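Beta-1,4-exocellulase (Thermobifida fusca, PDB 4B4H) breaks down cellulose as a family 6 cellobiohydrolase, this chain being its catalytic domain. Local coordinates at residues Val3-Glu8 / Pro338-Ala343; Pro113-Met118 / Arg172-Ile177; Leu138-Thr143 / Gly161-Gly166. All blocks are in the same frame, centred on the assembly; numbering follows the deposited sequence. Where two conformers were deposited one is given.

Overall arrangement
From the N terminus, the chain first passes through Val3-Glu8, whose partner Pro338-Ala343 comes about 330 residues later. Contact 1 thus closes a loop holding most of the parallel strands of the family 6 alpha/beta barrel and joins the N-terminal segment to the strand pair that includes the last of them, 346-350. Within that loop, contact 2 pairs helix 103-121 with the end of helix 162-175. Contact 3 falls within that shorter loop, between the two segments of contact 2, and packs the segment after strand 127-133 against the start of helix 162-175. Helix 162-175 therefore serves both inner contacts, whose centres are about 21 Å apart. The three loops nest and none cross.

Contact 1: Val3-Glu8 / Pro338-Ala343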
ATOM      1  N   VAL A   3      22.528  -2.233  -3.450  1.00 18.00           N
ATOM      2  CA  VAL A   3      22.348  -1.401  -4.643  1.00 16.85           C
ATOM      3  C   VAL A   3      21.475  -0.164  -4.376  1.00 16.66           C
ATOM      4  O   VAL A   3      20.603  -0.167  -3.496  1.00 17.30           O
ATOM      5  CB  VAL A   3      21.825  -2.201  -5.860  1.00 16.56           C
ATOM      6  CG1 VAL A   3      22.868  -3.214  -6.301  1.00 16.46           C
ATOM      7  CG2 VAL A   3      20.518  -2.901  -5.538  1.00 15.77           C
ATOM      8  N   ASP A   4      21.750   0.893  -5.132  1.00 16.10           N
ATOM      9  CA  ASP A   4      21.036   2.165  -5.062  1.00 15.42           C
ATOM     10  C   ASP A   4      19.529   2.000  -5.282  1.00 14.09           C
ATOM     11  O   ASP A   4      18.722   2.703  -4.678  1.00 14.68           O
ATOM     12  CB  ASP A   4      21.620   3.110  -6.124  1.00 16.67           C
ATOM     13  CG  ASP A   4      21.088   4.532  -6.022  1.00 17.91           C
ATOM     14  OD1 ASP A   4      21.510   5.267  -5.109  1.00 19.43           O
ATOM     15  OD2 ASP A   4      20.267   4.935  -6.881  1.00 19.14           O
ATOM     16  N   ASN A   5      19.162   1.064  -6.146  1.00 11.84           N
ATOM     17  CA  ASN A   5      17.780   0.832  -6.513  1.00 10.31           C
ATOM     18  C   ASN A   5      17.640  -0.649  -6.797  1.00  9.52           C
ATOM     19  O   ASN A   5      18.154  -1.143  -7.794  1.00  9.52           O
ATOM     20  CB  ASN A   5      17.424   1.645  -7.759  1.00 10.20           C
ATOM     21  CG  ASN A   5      15.967   1.505  -8.158  1.00  9.74           C
ATOM     22  OD1 ASN A   5      15.243   0.627  -7.657  1.00  9.70           O
ATOM     23  ND2 ASN A   5      15.532   2.359  -9.074  1.00  9.53           N
ATOM     24  N   PRO A   6      16.975  -1.385  -5.901  1.00  8.79           N
ATOM     25  CA  PRO A   6      16.964  -2.834  -6.109  1.00  8.47           C
ATOM     26  C   PRO A   6      16.217  -3.277  -7.364  1.00  8.51           C
ATOM     27  O   PRO A   6      16.415  -4.396  -7.827  1.00  8.17           O
ATOM     28  CB  PRO A   6      16.267  -3.376  -4.853  1.00  8.52           C
ATOM     29  CG  PRO A   6      15.552  -2.195  -4.252  1.00  8.44           C
ATOM     30  CD  PRO A   6      16.374  -1.003  -4.610  1.00  8.65           C
ATOM     31  N   PHE A   7      15.356  -2.412  -7.896  1.00  8.90           N
ATOM     32  CA  PHE A   7      14.607  -2.690  -9.118  1.00  9.36           C
ATOM     33  C   PHE A   7      15.419  -2.430 -10.388  1.00  9.98           C
ATOM     34  O   PHE A   7      15.069  -2.916 -11.467  1.00 10.58           O
ATOM     35  CB  PHE A   7      13.305  -1.874  -9.122  1.00  9.32           C
ATOM     36  CG  PHE A   7      12.373  -2.252  -8.016  1.00  9.17           C
ATOM     37  CD1 PHE A   7      11.463  -3.302  -8.171  1.00  9.11           C
ATOM     38  CD2 PHE A   7      12.409  -1.569  -6.801  1.00  8.81           C
ATOM     39  CE1 PHE A   7      10.602  -3.654  -7.134  1.00  9.17           C
ATOM     40  CE2 PHE A   7      11.559  -1.926  -5.760  1.00  8.72           C
ATOM     41  CZ  PHE A   7      10.657  -2.964  -5.930  1.00  8.96           C
ATOM     42  N   GLU A   8      16.508  -1.682 -10.248  1.00 10.66           N
ATOM     43  CA  GLU A   8      17.349  -1.306 -11.385  1.00 10.75           C
ATOM     44  C   GLU A   8      18.165  -2.511 -11.888  1.00 11.19           C
ATOM     45  O   GLU A   8      18.839  -3.181 -11.099  1.00 10.75           O
ATOM     46  CB  GLU A   8      18.245  -0.138 -10.996  1.00 11.25           C
ATOM     47  CG  GLU A   8      19.185   0.345 -12.081  1.00 11.88           C
ATOM     48  CD  GLU A   8      19.850   1.657 -11.717  1.00 12.51           C
ATOM     49  OE1 GLU A   8      20.120   1.896 -10.526  1.00 13.65           O
ATOM     50  OE2 GLU A   8      20.118   2.452 -12.634  1.00 12.13           O
ATOM     51  N   PRO A 338       4.442  -2.549 -13.512  1.00  8.97           N
ATOM     52  CA  PRO A 338       5.670  -2.339 -12.754  1.00  8.82           C
ATOM     53  C   PRO A 338       6.846  -1.839 -13.612  1.00  9.11           C
ATOM     54  O   PRO A 338       7.157  -2.428 -14.641  1.00 10.14           O
ATOM     55  CB  PRO A 338       5.932  -3.717 -12.169  1.00  8.80           C
ATOM     56  CG  PRO A 338       4.547  -4.234 -11.918  1.00  8.73           C
ATOM     57  CD  PRO A 338       3.773  -3.810 -13.130  1.00  8.83           C
ATOM     58  N   THR A 339       7.421  -0.714 -13.205  1.00  9.23           N
ATOM     59  CA  THR A 339       8.400  -0.008 -14.028  1.00  9.54           C
ATOM     60  C   THR A 339       9.427   0.719 -13.164  1.00  9.40           C
ATOM     61  O   THR A 339       9.117   1.180 -12.054  1.00  9.18           O
ATOM     62  CB  THR A 339       7.714   0.974 -15.007  1.00  9.92           C
ATOM     63  OG1 THR A 339       8.671   1.405 -15.987  1.00 11.01           O
ATOM     64  CG2 THR A 339       7.186   2.191 -14.292  1.00 10.12           C
ATOM     65  N   VAL A 340      10.653   0.801 -13.681  1.00  9.10           N
ATOM     66  CA  VAL A 340      11.834   1.202 -12.916  1.00  9.33           C
ATOM     67  C   VAL A 340      12.139   2.690 -13.072  1.00  9.22           C
ATOM     68  O   VAL A 340      12.130   3.207 -14.195  1.00  9.30           O
ATOM     69  CB  VAL A 340      13.053   0.362 -13.356  1.00  9.57           C
ATOM     70  CG1 VAL A 340      14.301   0.751 -12.575  1.00  9.77           C
ATOM     71  CG2 VAL A 340      12.757  -1.122 -13.210  1.00  9.69           C
ATOM     72  N   ASN A 341      12.364   3.375 -11.948  1.00  8.77           N
ATOM     73  CA  ASN A 341      12.723   4.803 -11.904  1.00  8.42           C
ATOM     74  C   ASN A 341      11.938   5.685 -12.896  1.00  8.21           C
ATOM     75  O   ASN A 341      12.520   6.367 -13.754  1.00  8.08           O
ATOM     76  CB  ASN A 341      14.254   4.948 -12.048  1.00  8.36           C
ATOM     77  CG  ASN A 341      14.748   6.363 -11.830  1.00  8.23           C
ATOM     78  OD1 ASN A 341      15.688   6.804 -12.510  1.00  7.98           O
ATOM     79  ND2 ASN A 341      14.133   7.093 -10.918  1.00  8.22           N
ATOM     80  N   PRO A 342      10.600   5.660 -12.801  1.00  7.86           N
ATOM     81  CA  PRO A 342       9.711   6.410 -13.706  1.00  7.96           C
ATOM     82  C   PRO A 342       9.732   7.937 -13.561  1.00  7.99           C
ATOM     83  O   PRO A 342       9.290   8.645 -14.476  1.00  8.20           O
ATOM     84  CB  PRO A 342       8.334   5.881 -13.348  1.00  7.94           C
ATOM     85  CG  PRO A 342       8.453   5.535 -11.903  1.00  7.76           C
ATOM     86  CD  PRO A 342       9.834   4.969 -11.742  1.00  7.76           C
ATOM     87  N   ALA A 343      10.242   8.439 -12.437  1.00  7.84           N
ATOM     88  CA  ALA A 343      10.138   9.853 -12.095  1.00  7.88           C
ATOM     89  C   ALA A 343      11.193  10.201 -11.051  1.00  8.03           C
ATOM     90  O   ALA A 343      11.657   9.309 -10.363  1.00  8.57           O
ATOM     91  CB  ALA A 343       8.743  10.137 -11.542  1.00  7.90           C
TER
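Val340 straddles the end of the turn made by Asn5-Glu8. Its CG2 packs on Phe7, 3.4 Å from O and 4.2 Å from CB. CG1, anti to the backbone N (chi1 -180°), spans Phe7 O and Glu8 CA, 3.9 Å from each, and also meets Asn5 ND2 at 4.0 Å. Branching lets valine do both. Asn5 ND2 lies 4.1 Å from Asn341 CB. No hydrogen bond joins the segments, so van der Waals contact carries the pairing.

Asn5 shapes its own side of the contact: OD1 accepts from Phe7 N at 3.1 Å, an Asx turn in which the donor sits above the carbonyl plane. Glu8 N reaches Asn5 O, completing a type I beta turn. The Phe7 ring leads away from Val340, CG anti to the carbonyl carbon, and packs on Val130, Ala348 and Val350 from two strands of the family 6 alpha/beta barrel, a fitting place for a large apolar group.

Farther out, Asn5 ND2 donates to Asp347 O and Asn341 ND2 to Val346 O, which ties both amides to strand 346-350. Asp4, touching Asp281, is a crystallographically observed calcium ligand of this protein, although this chain binds none in the model.

Contact 2: Pro113-Met118 / Arg172-Ile177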
ATOM      1  N   PRO A 113      11.449 -15.562  12.681  1.00  7.71           N
ATOM      2  CA  PRO A 113      11.453 -16.652  11.683  1.00  7.71           C
ATOM      3  C   PRO A 113      11.533 -16.132  10.249  1.00  7.76           C
ATOM      4  O   PRO A 113      12.067 -16.820   9.394  1.00  7.88           O
ATOM      5  CB  PRO A 113      10.104 -17.356  11.915  1.00  7.95           C
ATOM      6  CG  PRO A 113       9.270 -16.343  12.617  1.00  8.12           C
ATOM      7  CD  PRO A 113      10.225 -15.613  13.505  1.00  7.99           C
ATOM      8  N   ILE A 114      10.986 -14.949   9.976  1.00  7.61           N
ATOM      9  CA  ILE A 114      11.112 -14.382   8.635  1.00  7.41           C
ATOM     10  C   ILE A 114      12.553 -13.986   8.393  1.00  7.64           C
ATOM     11  O   ILE A 114      13.097 -14.196   7.306  1.00  7.50           O
ATOM     12  CB  ILE A 114      10.184 -13.170   8.434  1.00  7.20           C
ATOM     13  CG1 ILE A 114       8.743 -13.662   8.345  1.00  7.20           C
ATOM     14  CG2 ILE A 114      10.576 -12.385   7.177  1.00  7.15           C
ATOM     15  CD1 ILE A 114       7.710 -12.567   8.488  1.00  7.22           C
ATOM     16  N   ALA A 115      13.171 -13.391   9.416  1.00  7.60           N
ATOM     17  CA  ALA A 115      14.564 -13.008   9.356  1.00  8.10           C
ATOM     18  C   ALA A 115      15.429 -14.224   9.094  1.00  8.64           C
ATOM     19  O   ALA A 115      16.340 -14.167   8.267  1.00  8.75           O
ATOM     20  CB  ALA A 115      14.987 -12.328  10.647  1.00  7.88           C
ATOM     21  N   ASP A 116      15.109 -15.322   9.773  1.00  9.30           N
ATOM     22  CA  ASP A 116      15.852 -16.583   9.651  1.00 10.32           C
ATOM     23  C   ASP A 116      15.815 -17.155   8.236  1.00 10.47           C
ATOM     24  O   ASP A 116      16.819 -17.669   7.754  1.00 10.75           O
ATOM     25  CB  ASP A 116      15.346 -17.622  10.659  1.00 11.86           C
ATOM     26  CG  ASP A 116      15.619 -17.238  12.097  1.00 12.81           C
ATOM     27  OD1 ASP A 116      16.502 -16.385  12.364  1.00 13.56           O
ATOM     28  OD2 ASP A 116      14.928 -17.801  12.988  1.00 13.48           O
ATOM     29  N   ILE A 117      14.675 -17.036   7.563  1.00 10.18           N
ATOM     30  CA  ILE A 117      14.584 -17.487   6.173  1.00  9.89           C
ATOM     31  C   ILE A 117      15.327 -16.552   5.211  1.00  9.79           C
ATOM     32  O   ILE A 117      16.043 -17.006   4.314  1.00 10.43           O
ATOM     33  CB  ILE A 117      13.130 -17.668   5.706  1.00 10.10           C
ATOM     34  CG1 ILE A 117      12.437 -18.753   6.540  1.00  9.82           C
ATOM     35  CG2 ILE A 117      13.079 -17.995   4.216  1.00 10.07           C
ATOM     36  CD1 ILE A 117      10.952 -18.873   6.271  1.00 10.16           C
ATOM     37  N   MET A 118      15.184 -15.242   5.398  1.00  9.36           N
ATOM     38  CA  MET A 118      15.860 -14.314   4.488  1.00  9.23           C
ATOM     39  C   MET A 118      17.379 -14.409   4.608  1.00  9.58           C
ATOM     40  O   MET A 118      18.100 -14.287   3.614  1.00  9.66           O
ATOM     41  CB  MET A 118      15.349 -12.884   4.678  1.00  8.79           C
ATOM     42  CG  MET A 118      13.871 -12.783   4.325  1.00  8.61           C
ATOM     43  SD  MET A 118      13.270 -11.109   4.447  1.00  8.74           S
ATOM     44  CE  MET A 118      11.599 -11.272   3.824  1.00  8.99           C
ATOM     45  N   ARG A 172      15.343  -3.281  11.934  1.00  6.42           N
ATOM     46  CA  ARG A 172      16.657  -3.768  12.321  1.00  6.61           C
ATOM     47  C   ARG A 172      16.907  -5.214  11.887  1.00  6.70           C
ATOM     48  O   ARG A 172      17.979  -5.543  11.372  1.00  7.14           O
ATOM     49  CB  ARG A 172      16.878  -3.648  13.828  1.00  6.79           C
ATOM     50  CG  ARG A 172      18.171  -4.335  14.273  1.00  6.97           C
ATOM     51  CD  ARG A 172      18.663  -3.881  15.644  1.00  7.14           C
ATOM     52  NE  ARG A 172      17.677  -4.145  16.699  1.00  7.19           N
ATOM     53  CZ  ARG A 172      17.515  -5.300  17.337  1.00  7.32           C
ATOM     54  NH1 ARG A 172      18.282  -6.372  17.074  1.00  7.46           N
ATOM     55  NH2 ARG A 172      16.558  -5.369  18.275  1.00  7.78           N
ATOM     56  N   LYS A 173      15.947  -6.088  12.160  1.00  6.73           N
ATOM     57  CA  LYS A 173      16.128  -7.515  11.907  1.00  6.93           C
ATOM     58  C   LYS A 173      16.286  -7.802  10.425  1.00  6.93           C
ATOM     59  O   LYS A 173      17.152  -8.584  10.016  1.00  6.66           O
ATOM     60  CB  LYS A 173      14.959  -8.325  12.487  1.00  7.07           C
ATOM     61  CG  LYS A 173      14.925  -8.503  14.010  1.00  7.26           C
ATOM     62  CD  LYS A 173      16.179  -9.105  14.633  1.00  7.77           C
ATOM     63  CE  LYS A 173      16.400 -10.567  14.271  1.00  8.00           C
ATOM     64  NZ  LYS A 173      17.489 -11.162  15.097  1.00  9.19           N
ATOM     65  N   LEU A 174      15.451  -7.165   9.615  1.00  7.10           N
ATOM     66  CA  LEU A 174      15.494  -7.383   8.183  0.50  7.15           C
ATOM     67  C   LEU A 174      16.590  -6.509   7.586  1.00  7.29           C
ATOM     68  O   LEU A 174      17.283  -6.930   6.677  1.00  7.39           O
ATOM     69  CB  LEU A 174      14.133  -7.109   7.540  0.50  7.03           C
ATOM     70  CG  LEU A 174      12.931  -7.871   8.115  0.50  6.88           C
ATOM     71  CD1 LEU A 174      11.704  -7.664   7.236  0.50  6.92           C
ATOM     72  CD2 LEU A 174      13.226  -9.359   8.288  0.50  6.77           C
ATOM     73  N   GLY A 175      16.761  -5.306   8.131  1.00  7.44           N
ATOM     74  CA  GLY A 175      17.794  -4.382   7.635  1.00  7.83           C
ATOM     75  C   GLY A 175      19.225  -4.859   7.791  1.00  8.25           C
ATOM     76  O   GLY A 175      20.100  -4.450   7.019  1.00  8.66           O
ATOM     77  N   GLU A 176      19.497  -5.684   8.797  1.00  8.60           N
ATOM     78  CA  GLU A 176      20.848  -6.259   8.921  1.00  8.89           C
ATOM     79  C   GLU A 176      21.199  -7.149   7.710  1.00  9.17           C
ATOM     80  O   GLU A 176      22.366  -7.182   7.271  1.00  9.42           O
ATOM     81  CB  GLU A 176      21.000  -7.015  10.243  1.00  9.30           C
ATOM     82  CG  GLU A 176      21.117  -6.081  11.437  1.00  9.62           C
ATOM     83  CD  GLU A 176      20.825  -6.752  12.770  1.00  9.72           C
ATOM     84  OE1 GLU A 176      20.534  -7.956  12.790  1.00 10.25           O
ATOM     85  OE2 GLU A 176      20.891  -6.062  13.808  1.00 10.00           O
ATOM     86  N   ILE A 177      20.187  -7.823   7.159  1.00  8.87           N
ATOM     87  CA  ILE A 177      20.355  -8.838   6.104  1.00  9.03           C
ATOM     88  C   ILE A 177      20.827  -8.151   4.803  1.00  9.34           C
ATOM     89  O   ILE A 177      20.218  -7.181   4.345  1.00  8.95           O
ATOM     90  CB  ILE A 177      19.033  -9.632   5.917  1.00  8.77           C
ATOM     91  CG1 ILE A 177      18.502 -10.086   7.294  1.00  8.72           C
ATOM     92  CG2 ILE A 177      19.200 -10.832   4.999  1.00  8.95           C
ATOM     93  CD1 ILE A 177      17.299 -11.002   7.279  1.00  9.00           C
TER
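Ile177 holds CG1 anti to its own carbonyl carbon (chi1 -48°), and CD1 continues anti to CA (chi2 -174°), an extended reach that delivers this methyl to helix 103-121. There it lies 3.5 Å from Ala115 O and 3.8 Å from Met118 CB, filling the groove between residues one turn apart. Leu174 was modelled in two conformers, and the distances to its CD2 hold for one of them. In that conformer Met118 SD, anti to CA (chi2 -177°), meets Leu174 CD2 at 4.2 Å.

The same Leu174 methyl is 4.0 Å from Ala115 CA and 4.2 Å from Ile114 CG2, and the Ile114 and Leu174 side chains approach at a slant. Alanine suits the middle of the contact because its short side chain lets the backbones come close, Ala115 CA being 5.8 Å from Leu174 CA. The methylene end of Lys173 covers the outer side, with CE 4.3 Å from Ala115 CB.

The segments run in the same direction, as neighbouring helices do in successive beta-alpha units of an alpha/beta barrel: helix 103-121 leads into strand 127-133 and helix 162-175 into strand 180-185. Met118 and Leu174 both rest on Val180 of the latter strand, and Leu59 of helix 59-70 packs on Ile114 and Met118. Where the second segment ends, Lys2 NZ bonds to the carbonyl oxygens of Gly175 and Ile177.

No hydrogen bond crosses the contact. Lys173 NZ stays 6.0 Å from Asp116 OD1; their charged atoms are not in contact, and any attraction is probably weak. Cohesion probably comes chiefly from burying aliphatic groups and the thioether, forces that depend on close fit more than on direction.

Contact 3: Leu138-Thr143 / Gly161-Gly166; sequences LPNLVT and GGYVNG
Leu138 and Leu141 close on Tyr163 and Val164 where the segment after strand 127-133 of the family 6 alpha/beta barrel meets the beginning of helix 162-175. The apolar contacts converge on Tyr163 CB, with Leu141 CD1 3.7 Å and Leu138 CD2 4.0 Å away. The same two methyls touch Val164 CG2. Leucine suits the place because its long aliphatic branch carries one methyl into the angle between Tyr163 CB and Val164 CG2. Tyr163 CG, anti to its carbonyl carbon (chi1 -78°), stands 4.2 Å from Leu141 CD1. Leu138 and Tyr163 pass one another heading opposite ways, whereas Leu141 lies aslant, its CG 4.0 Å from Tyr163 CD2. The Tyr163 ring has Asn140 ND2 at its edge, 4.4 Å from CE2.

The polar ends find partners beyond the two segments. Tyr163 OH bonds to Gly86 O and Cys89 N, joining this apolar patch to the loop carrying Asp88, a predicted active-site residue. Asn140 ND2 reaches Asp136 OD1, the predicted proton donor, and Ser137 O, while OD1 takes Asn144 ND2; this amide could help to position Asp136.

One backbone oxygen, Pro139 O, gathers Val142 N, Thr143 N and Thr143 OG1, the last at 3.2 Å and 35° out of the carbonyl plane.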
ATOM      1  N   LEU A 138       1.755   3.259  11.170  1.00  6.58           N
ATOM      2  CA  LEU A 138       2.208   4.499  11.793  1.00  6.66           C
ATOM      3  C   LEU A 138       1.332   5.744  11.606  1.00  7.06           C
ATOM      4  O   LEU A 138       1.182   6.529  12.550  1.00  6.82           O
ATOM      5  CB  LEU A 138       3.653   4.803  11.361  1.00  6.68           C
ATOM      6  CG  LEU A 138       4.693   3.774  11.826  1.00  6.62           C
ATOM      7  CD1 LEU A 138       6.072   4.114  11.299  1.00  6.66           C
ATOM      8  CD2 LEU A 138       4.709   3.598  13.343  1.00  6.77           C
ATOM      9  N   PRO A 139       0.781   5.973  10.388  1.00  7.29           N
ATOM     10  CA  PRO A 139       0.013   7.229  10.246  1.00  7.77           C
ATOM     11  C   PRO A 139      -1.298   7.263  11.058  1.00  8.12           C
ATOM     12  O   PRO A 139      -1.837   8.342  11.309  1.00  7.78           O
ATOM     13  CB  PRO A 139      -0.237   7.320   8.724  1.00  7.82           C
ATOM     14  CG  PRO A 139       0.889   6.503   8.122  1.00  7.74           C
ATOM     15  CD  PRO A 139       1.039   5.348   9.074  1.00  7.55           C
ATOM     16  N   ASN A 140      -1.772   6.101  11.508  1.00  8.72           N
ATOM     17  CA  ASN A 140      -2.919   6.058  12.426  1.00  9.63           C
ATOM     18  C   ASN A 140      -2.615   6.792  13.736  1.00 10.17           C
ATOM     19  O   ASN A 140      -3.510   7.393  14.332  1.00 10.30           O
ATOM     20  CB  ASN A 140      -3.336   4.624  12.737  1.00  9.77           C
ATOM     21  CG  ASN A 140      -4.007   3.947  11.562  1.00  9.95           C
ATOM     22  OD1 ASN A 140      -5.132   4.271  11.195  1.00 10.49           O
ATOM     23  ND2 ASN A 140      -3.326   2.977  10.984  1.00 10.02           N
ATOM     24  N   LEU A 141      -1.354   6.747  14.169  1.00 10.47           N
ATOM     25  CA  LEU A 141      -0.935   7.390  15.416  1.00 11.25           C
ATOM     26  C   LEU A 141      -0.807   8.905  15.300  1.00 11.92           C
ATOM     27  O   LEU A 141      -0.593   9.585  16.304  1.00 12.34           O
ATOM     28  CB  LEU A 141       0.350   6.760  15.963  1.00 11.34           C
ATOM     29  CG  LEU A 141       0.329   5.233  16.014  1.00 11.55           C
ATOM     30  CD1 LEU A 141       1.652   4.710  16.534  1.00 11.23           C
ATOM     31  CD2 LEU A 141      -0.815   4.688  16.852  1.00 12.00           C
ATOM     32  N   VAL A 142      -0.918   9.413  14.073  1.00 12.45           N
ATOM     33  CA  VAL A 142      -0.961  10.857  13.797  1.00 12.97           C
ATOM     34  C   VAL A 142      -2.418  11.334  13.768  1.00 12.68           C
ATOM     35  O   VAL A 142      -2.765  12.332  14.404  1.00 13.16           O
ATOM     36  CB  VAL A 142      -0.291  11.201  12.438  1.00 13.62           C
ATOM     37  CG1 VAL A 142      -0.399  12.697  12.141  1.00 14.09           C
ATOM     38  CG2 VAL A 142       1.160  10.740  12.414  1.00 13.83           C
ATOM     39  N   THR A 143      -3.260  10.598  13.050  1.00 12.62           N
ATOM     40  CA  THR A 143      -4.566  11.095  12.606  1.00 13.06           C
ATOM     41  C   THR A 143      -5.770  10.489  13.330  1.00 13.39           C
ATOM     42  O   THR A 143      -6.850  11.093  13.379  1.00 13.31           O
ATOM     43  CB  THR A 143      -4.767  10.802  11.114  1.00 12.83           C
ATOM     44  OG1 THR A 143      -4.833   9.382  10.928  1.00 13.27           O
ATOM     45  CG2 THR A 143      -3.618  11.375  10.278  1.00 12.74           C
ATOM     46  N   GLY A 161       3.534   2.100  22.499  1.00 10.20           N
ATOM     47  CA  GLY A 161       4.654   2.100  21.556  1.00  9.46           C
ATOM     48  C   GLY A 161       4.733   0.835  20.721  1.00  9.28           C
ATOM     49  O   GLY A 161       5.804   0.465  20.247  1.00  9.52           O
ATOM     50  N   GLY A 162       3.596   0.175  20.535  1.00  8.39           N
ATOM     51  CA  GLY A 162       3.581  -1.153  19.892  1.00  7.92           C
ATOM     52  C   GLY A 162       3.904  -1.060  18.415  1.00  7.60           C
ATOM     53  O   GLY A 162       4.684  -1.853  17.916  1.00  7.51           O
ATOM     54  N   TYR A 163       3.255  -0.123  17.725  1.00  7.38           N
ATOM     55  CA  TYR A 163       3.582   0.173  16.323  1.00  7.06           C
ATOM     56  C   TYR A 163       4.998   0.686  16.133  1.00  7.06           C
ATOM     57  O   TYR A 163       5.735   0.165  15.304  1.00  6.88           O
ATOM     58  CB  TYR A 163       2.616   1.202  15.741  1.00  7.13           C
ATOM     59  CG  TYR A 163       1.244   0.709  15.335  1.00  6.97           C
ATOM     60  CD1 TYR A 163       0.733  -0.529  15.760  1.00  6.89           C
ATOM     61  CD2 TYR A 163       0.441   1.516  14.544  1.00  7.00           C
ATOM     62  CE1 TYR A 163      -0.540  -0.941  15.375  1.00  6.92           C
ATOM     63  CE2 TYR A 163      -0.824   1.115  14.158  1.00  6.95           C
ATOM     64  CZ  TYR A 163      -1.313  -0.113  14.578  1.00  7.03           C
ATOM     65  OH  TYR A 163      -2.572  -0.501  14.186  1.00  6.96           O
ATOM     66  N   VAL A 164       5.386   1.696  16.905  1.00  6.93           N
ATOM     67  CA  VAL A 164       6.707   2.311  16.741  1.00  7.15           C
ATOM     68  C   VAL A 164       7.805   1.266  16.992  1.00  7.23           C
ATOM     69  O   VAL A 164       8.726   1.099  16.183  1.00  7.62           O
ATOM     70  CB  VAL A 164       6.864   3.564  17.652  1.00  7.07           C
ATOM     71  CG1 VAL A 164       8.294   4.080  17.650  1.00  7.40           C
ATOM     72  CG2 VAL A 164       5.899   4.655  17.234  1.00  7.58           C
ATOM     73  N   ASN A 165       7.706   0.557  18.109  1.00  7.59           N
ATOM     74  CA  ASN A 165       8.712  -0.437  18.476  1.00  7.71           C
ATOM     75  C   ASN A 165       8.681  -1.698  17.613  1.00  7.23           C
ATOM     76  O   ASN A 165       9.731  -2.275  17.347  1.00  7.12           O
ATOM     77  CB  ASN A 165       8.582  -0.821  19.951  1.00  8.43           C
ATOM     78  CG  ASN A 165       9.046   0.281  20.881  1.00  9.09           C
ATOM     79  OD1 ASN A 165       9.861   1.122  20.520  1.00  9.79           O
ATOM     80  ND2 ASN A 165       8.531   0.269  22.107  1.00  9.49           N
ATOM     81  N   GLY A 166       7.481  -2.119  17.201  1.00  7.14           N
ATOM     82  CA  GLY A 166       7.329  -3.252  16.283  1.00  6.83           C
ATOM     83  C   GLY A 166       8.037  -2.954  14.976  1.00  6.80           C
ATOM     84  O   GLY A 166       8.900  -3.723  14.554  1.00  6.86           O
TER